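Local atomic coordinates of hypothetical protein MJ1460 (PDB entry 2OSO), a protein that is of unknown function but binds zinc and carries a V4R domain, which suggests a sensory or ligand-binding role. Residues N68-F81 with F119-F132. The protein carries 3 engineered substitutions. Residues are numbered along the deposited sequence; the frame is centred on the assembly and turned at random.
Sequences NIEELKKIFKLMNF and FIAGILAGCLEEIF
Leu72 drops as a knob into a hole formed by Leu124, Cys127, Leu128 and Ile131, locking helix 69-79 against helix 119-132. Its CG stands anti to the backbone N (chi1 -179°), which carries both methyls into the hole: CD1 rests 3.8 Å from Cys127 CB, while CD2 meets Ile131 CD1 at 4.0 Å. The slim cysteine leaves room for the branched leucine. Ile69 reaches across chiefly with CD1, 3.9 Å from Phe132 CE2 and also touching Leu128 CD2, and Ile131 CD1 comes against the backbone at the start of the helix, 3.5 Å from Asn68 O.

The aromatic contacts fill the other end. Phe76 is long enough to span the helix gap and presents its ring edge, with Ile120 CG2 in the ring plane 3.8 Å from CE2. Phe81 lays CD2 3.6 Å from Ile120 CG1, and the edge of its ring meets Phe119 CE2 while Met79 CE lies over one face, toward the rim. Replacing Phe81 by an alanine would probably open a gap beside Ile120 CG1 and leave Phe119 CE2 without this ring against it.

Polar groups cap the two ends of helix 69-79. Asn68 is the N-cap, its OD1 accepting from Glu71 N at 2.9 Å; Asn80 takes the positive phi of a Schellman motif, turning the chain so that Phe81 points back to the core.

With Phe153 and Val155 of strand 151-158 also packing on helix 119-132, this is a nearly antiparallel helix pair, at 151°, in the hydrophobic core of an alpha+beta fold containing a V4R domain, helices packed on an antiparallel sheet.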
# COMPACT_ATOMS: atom_id res chain seq x y z
N ASN A 68 -13.42 17.80 9.14
CA ASN A 68 -13.21 19.18 8.73
C ASN A 68 -11.92 19.30 7.96
O ASN A 68 -11.19 18.32 7.77
CB ASN A 68 -13.31 20.15 9.95
CG ASN A 68 -12.32 19.85 11.08
OD1 ASN A 68 -11.13 19.62 10.85
ND2 ASN A 68 -12.81 19.91 12.34
N ILE A 69 -11.68 20.48 7.43
CA ILE A 69 -10.48 20.73 6.63
C ILE A 69 -9.24 20.58 7.50
O ILE A 69 -8.26 20.03 7.04
CB ILE A 69 -10.53 22.13 5.98
CG1 ILE A 69 -11.66 22.22 4.95
CG2 ILE A 69 -9.20 22.50 5.33
CD1 ILE A 69 -11.68 21.24 3.88
N GLU A 70 -9.29 20.96 8.78
CA GLU A 70 -8.04 20.87 9.56
C GLU A 70 -7.63 19.40 9.69
O GLU A 70 -6.46 19.05 9.55
CB GLU A 70 -8.14 21.61 10.91
CG GLU A 70 -6.85 22.38 11.34
CD GLU A 70 -6.12 23.16 10.19
OE1 GLU A 70 -6.76 23.92 9.40
OE2 GLU A 70 -4.87 23.01 10.08
N GLU A 71 -8.61 18.53 9.93
CA GLU A 71 -8.40 17.10 10.04
C GLU A 71 -7.92 16.49 8.71
O GLU A 71 -7.05 15.61 8.71
CB GLU A 71 -9.70 16.42 10.54
CG GLU A 71 -9.49 15.00 10.96
CD GLU A 71 -10.65 14.39 11.81
OE1 GLU A 71 -11.74 14.97 11.96
OE2 GLU A 71 -10.44 13.28 12.31
N LEU A 72 -8.46 16.96 7.60
CA LEU A 72 -7.98 16.55 6.27
C LEU A 72 -6.48 16.84 6.10
O LEU A 72 -5.70 16.00 5.59
CB LEU A 72 -8.79 17.26 5.18
CG LEU A 72 -8.49 16.97 3.69
CD1 LEU A 72 -8.20 15.51 3.39
CD2 LEU A 72 -9.64 17.46 2.85
N LYS A 73 -6.08 18.04 6.51
CA LYS A 73 -4.69 18.47 6.43
C LYS A 73 -3.78 17.57 7.29
O LYS A 73 -2.65 17.22 6.87
CB LYS A 73 -4.55 19.94 6.83
CG LYS A 73 -5.21 20.95 5.85
CD LYS A 73 -5.11 22.39 6.39
CE LYS A 73 -5.60 23.42 5.38
NZ LYS A 73 -5.80 24.82 5.92
N LYS A 74 -4.28 17.22 8.49
CA LYS A 74 -3.56 16.38 9.41
C LYS A 74 -3.34 14.97 8.88
O LYS A 74 -2.26 14.43 8.98
CB LYS A 74 -4.28 16.31 10.74
CG LYS A 74 -3.41 15.80 11.88
CD LYS A 74 -4.29 15.37 13.04
CE LYS A 74 -3.64 15.67 14.42
N ILE A 75 -4.39 14.36 8.35
CA ILE A 75 -4.28 13.04 7.71
C ILE A 75 -3.22 13.02 6.62
O ILE A 75 -2.45 12.08 6.52
CB ILE A 75 -5.62 12.59 7.10
CG1 ILE A 75 -6.62 12.29 8.22
CG2 ILE A 75 -5.40 11.37 6.19
CD1 ILE A 75 -8.08 12.19 7.80
N PHE A 76 -3.13 14.07 5.80
CA PHE A 76 -2.09 14.11 4.75
C PHE A 76 -0.66 14.14 5.35
O PHE A 76 0.24 13.48 4.84
CB PHE A 76 -2.33 15.22 3.75
CG PHE A 76 -3.14 14.78 2.55
CD1 PHE A 76 -4.42 14.31 2.72
CD2 PHE A 76 -2.61 14.83 1.28
CE1 PHE A 76 -5.16 13.83 1.66
CE2 PHE A 76 -3.35 14.37 0.20
CZ PHE A 76 -4.63 13.91 0.39
N LYS A 77 -0.47 14.86 6.45
CA LYS A 77 0.84 14.82 7.12
C LYS A 77 1.14 13.44 7.72
O LYS A 77 2.28 12.98 7.66
CB LYS A 77 0.96 15.88 8.22
CG LYS A 77 1.03 17.30 7.71
CD LYS A 77 2.29 17.58 6.87
CE LYS A 77 3.58 17.36 7.67
NZ LYS A 77 4.81 18.06 7.05
N LEU A 78 0.14 12.83 8.36
CA LEU A 78 0.31 11.48 8.94
C LEU A 78 0.62 10.41 7.90
O LEU A 78 1.43 9.50 8.14
CB LEU A 78 -0.95 11.10 9.69
CG LEU A 78 -1.20 11.83 10.99
CD1 LEU A 78 -2.55 11.39 11.58
CD2 LEU A 78 -0.04 11.62 11.97
N MSE A 79 0.00 10.53 6.72
CA MSE A 79 0.24 9.61 5.63
C MSE A 79 1.60 9.87 4.96
O MSE A 79 2.09 9.03 4.20
CB MSE A 79 -0.88 9.76 4.61
CG MSE A 79 -2.22 9.33 5.03
SE MSE A 79 -3.49 9.38 3.49
CE MSE A 79 -2.94 7.76 2.59
N ASN A 80 2.22 11.01 5.26
CA ASN A 80 3.44 11.46 4.61
C ASN A 80 3.18 11.75 3.13
O ASN A 80 4.07 11.64 2.23
CB ASN A 80 4.61 10.49 4.84
CG ASN A 80 5.94 11.16 4.70
OD1 ASN A 80 6.03 12.37 4.90
ND2 ASN A 80 6.99 10.41 4.32
N PHE A 81 1.97 12.24 2.87
CA PHE A 81 1.55 12.59 1.49
C PHE A 81 1.78 14.07 1.16
O PHE A 81 1.56 14.49 0.03
CB PHE A 81 0.06 12.18 1.31
CG PHE A 81 -0.13 10.79 0.73
CD1 PHE A 81 0.82 9.80 0.92
CD2 PHE A 81 -1.27 10.50 0.01
CE1 PHE A 81 0.66 8.57 0.35
CE2 PHE A 81 -1.46 9.29 -0.55
CZ PHE A 81 -0.49 8.28 -0.39
N PHE A 119 -4.79 8.85 -7.47
CA PHE A 119 -5.19 8.32 -6.14
C PHE A 119 -5.43 9.46 -5.14
O PHE A 119 -6.49 9.52 -4.51
CB PHE A 119 -4.16 7.29 -5.63
CG PHE A 119 -4.44 6.75 -4.27
CD1 PHE A 119 -5.60 6.01 -4.05
CD2 PHE A 119 -3.53 6.88 -3.25
CE1 PHE A 119 -5.86 5.52 -2.78
CE2 PHE A 119 -3.80 6.34 -1.99
CZ PHE A 119 -4.96 5.63 -1.79
N ILE A 120 -4.50 10.41 -5.04
CA ILE A 120 -4.67 11.57 -4.14
C ILE A 120 -5.93 12.42 -4.52
O ILE A 120 -6.71 12.86 -3.67
CB ILE A 120 -3.37 12.47 -4.09
CG1 ILE A 120 -2.25 11.79 -3.25
CG2 ILE A 120 -3.74 13.90 -3.60
CD1 ILE A 120 -0.87 12.49 -3.26
N ALA A 121 -6.17 12.59 -5.81
CA ALA A 121 -7.29 13.38 -6.32
C ALA A 121 -8.61 12.71 -5.91
O ALA A 121 -9.52 13.40 -5.47
CB ALA A 121 -7.19 13.60 -7.88
N GLY A 122 -8.66 11.38 -5.98
CA GLY A 122 -9.80 10.61 -5.50
C GLY A 122 -9.99 10.78 -4.03
O GLY A 122 -11.14 10.94 -3.50
N ILE A 123 -8.88 10.65 -3.31
CA ILE A 123 -8.95 10.81 -1.83
C ILE A 123 -9.61 12.16 -1.48
O ILE A 123 -10.50 12.24 -0.64
CB ILE A 123 -7.61 10.75 -1.17
CG1 ILE A 123 -7.05 9.30 -1.23
CG2 ILE A 123 -7.77 11.16 0.32
CD1 ILE A 123 -5.58 9.24 -0.72
N LEU A 124 -9.19 13.19 -2.17
CA LEU A 124 -9.66 14.56 -1.92
C LEU A 124 -11.14 14.69 -2.22
O LEU A 124 -11.87 15.30 -1.46
CB LEU A 124 -8.84 15.56 -2.74
CG LEU A 124 -7.44 15.86 -2.20
CD1 LEU A 124 -6.69 16.70 -3.24
CD2 LEU A 124 -7.46 16.51 -0.83
N ALA A 125 -11.60 14.06 -3.29
CA ALA A 125 -13.02 14.08 -3.62
C ALA A 125 -13.84 13.40 -2.55
O ALA A 125 -14.92 13.90 -2.17
CB ALA A 125 -13.28 13.40 -4.99
N GLY A 126 -13.34 12.25 -2.07
CA GLY A 126 -14.03 11.48 -1.08
C GLY A 126 -14.08 12.18 0.26
O GLY A 126 -15.13 12.15 0.94
N CYS A 127 -12.95 12.76 0.68
CA CYS A 127 -12.87 13.49 1.95
C CYS A 127 -13.75 14.75 1.98
O CYS A 127 -14.39 15.03 2.97
CB CYS A 127 -11.44 13.86 2.31
SG CYS A 127 -10.41 12.46 2.74
N LEU A 128 -13.75 15.49 0.89
CA LEU A 128 -14.56 16.71 0.76
C LEU A 128 -16.05 16.42 0.76
O LEU A 128 -16.82 17.23 1.29
CB LEU A 128 -14.20 17.44 -0.52
CG LEU A 128 -12.83 18.13 -0.47
CD1 LEU A 128 -12.44 18.60 -1.90
CD2 LEU A 128 -12.83 19.28 0.52
N GLU A 129 -16.46 15.31 0.17
CA GLU A 129 -17.85 14.83 0.38
C GLU A 129 -18.21 14.49 1.85
O GLU A 129 -19.31 14.85 2.35
CB GLU A 129 -18.15 13.67 -0.56
CG GLU A 129 -19.57 13.10 -0.38
CD GLU A 129 -19.92 11.93 -1.27
OE1 GLU A 129 -19.36 11.79 -2.37
OE2 GLU A 129 -20.79 11.12 -0.85
N GLU A 130 -17.33 13.76 2.53
CA GLU A 130 -17.52 13.49 3.96
C GLU A 130 -17.67 14.81 4.79
O GLU A 130 -18.47 14.89 5.72
CB GLU A 130 -16.39 12.61 4.50
CG GLU A 130 -16.44 11.13 4.10
CD GLU A 130 -17.76 10.43 4.39
OE1 GLU A 130 -18.15 10.26 5.58
OE2 GLU A 130 -18.45 10.07 3.42
N ILE A 131 -16.88 15.82 4.46
CA ILE A 131 -16.89 17.08 5.17
C ILE A 131 -18.09 17.94 4.82
O ILE A 131 -18.71 18.45 5.68
CB ILE A 131 -15.58 17.89 4.92
CG1 ILE A 131 -14.38 17.21 5.59
CG2 ILE A 131 -15.73 19.31 5.49
CD1 ILE A 131 -13.02 17.56 4.94
N PHE A 132 -18.39 18.09 3.53
CA PHE A 132 -19.38 19.07 3.05
C PHE A 132 -20.70 18.47 2.47
O PHE A 132 -21.59 19.23 2.07
CB PHE A 132 -18.71 19.96 2.00
CG PHE A 132 -17.59 20.85 2.55
CD1 PHE A 132 -17.86 21.76 3.59
CD2 PHE A 132 -16.30 20.78 2.05
CE1 PHE A 132 -16.85 22.58 4.10
CE2 PHE A 132 -15.29 21.57 2.56
CZ PHE A 132 -15.57 22.51 3.57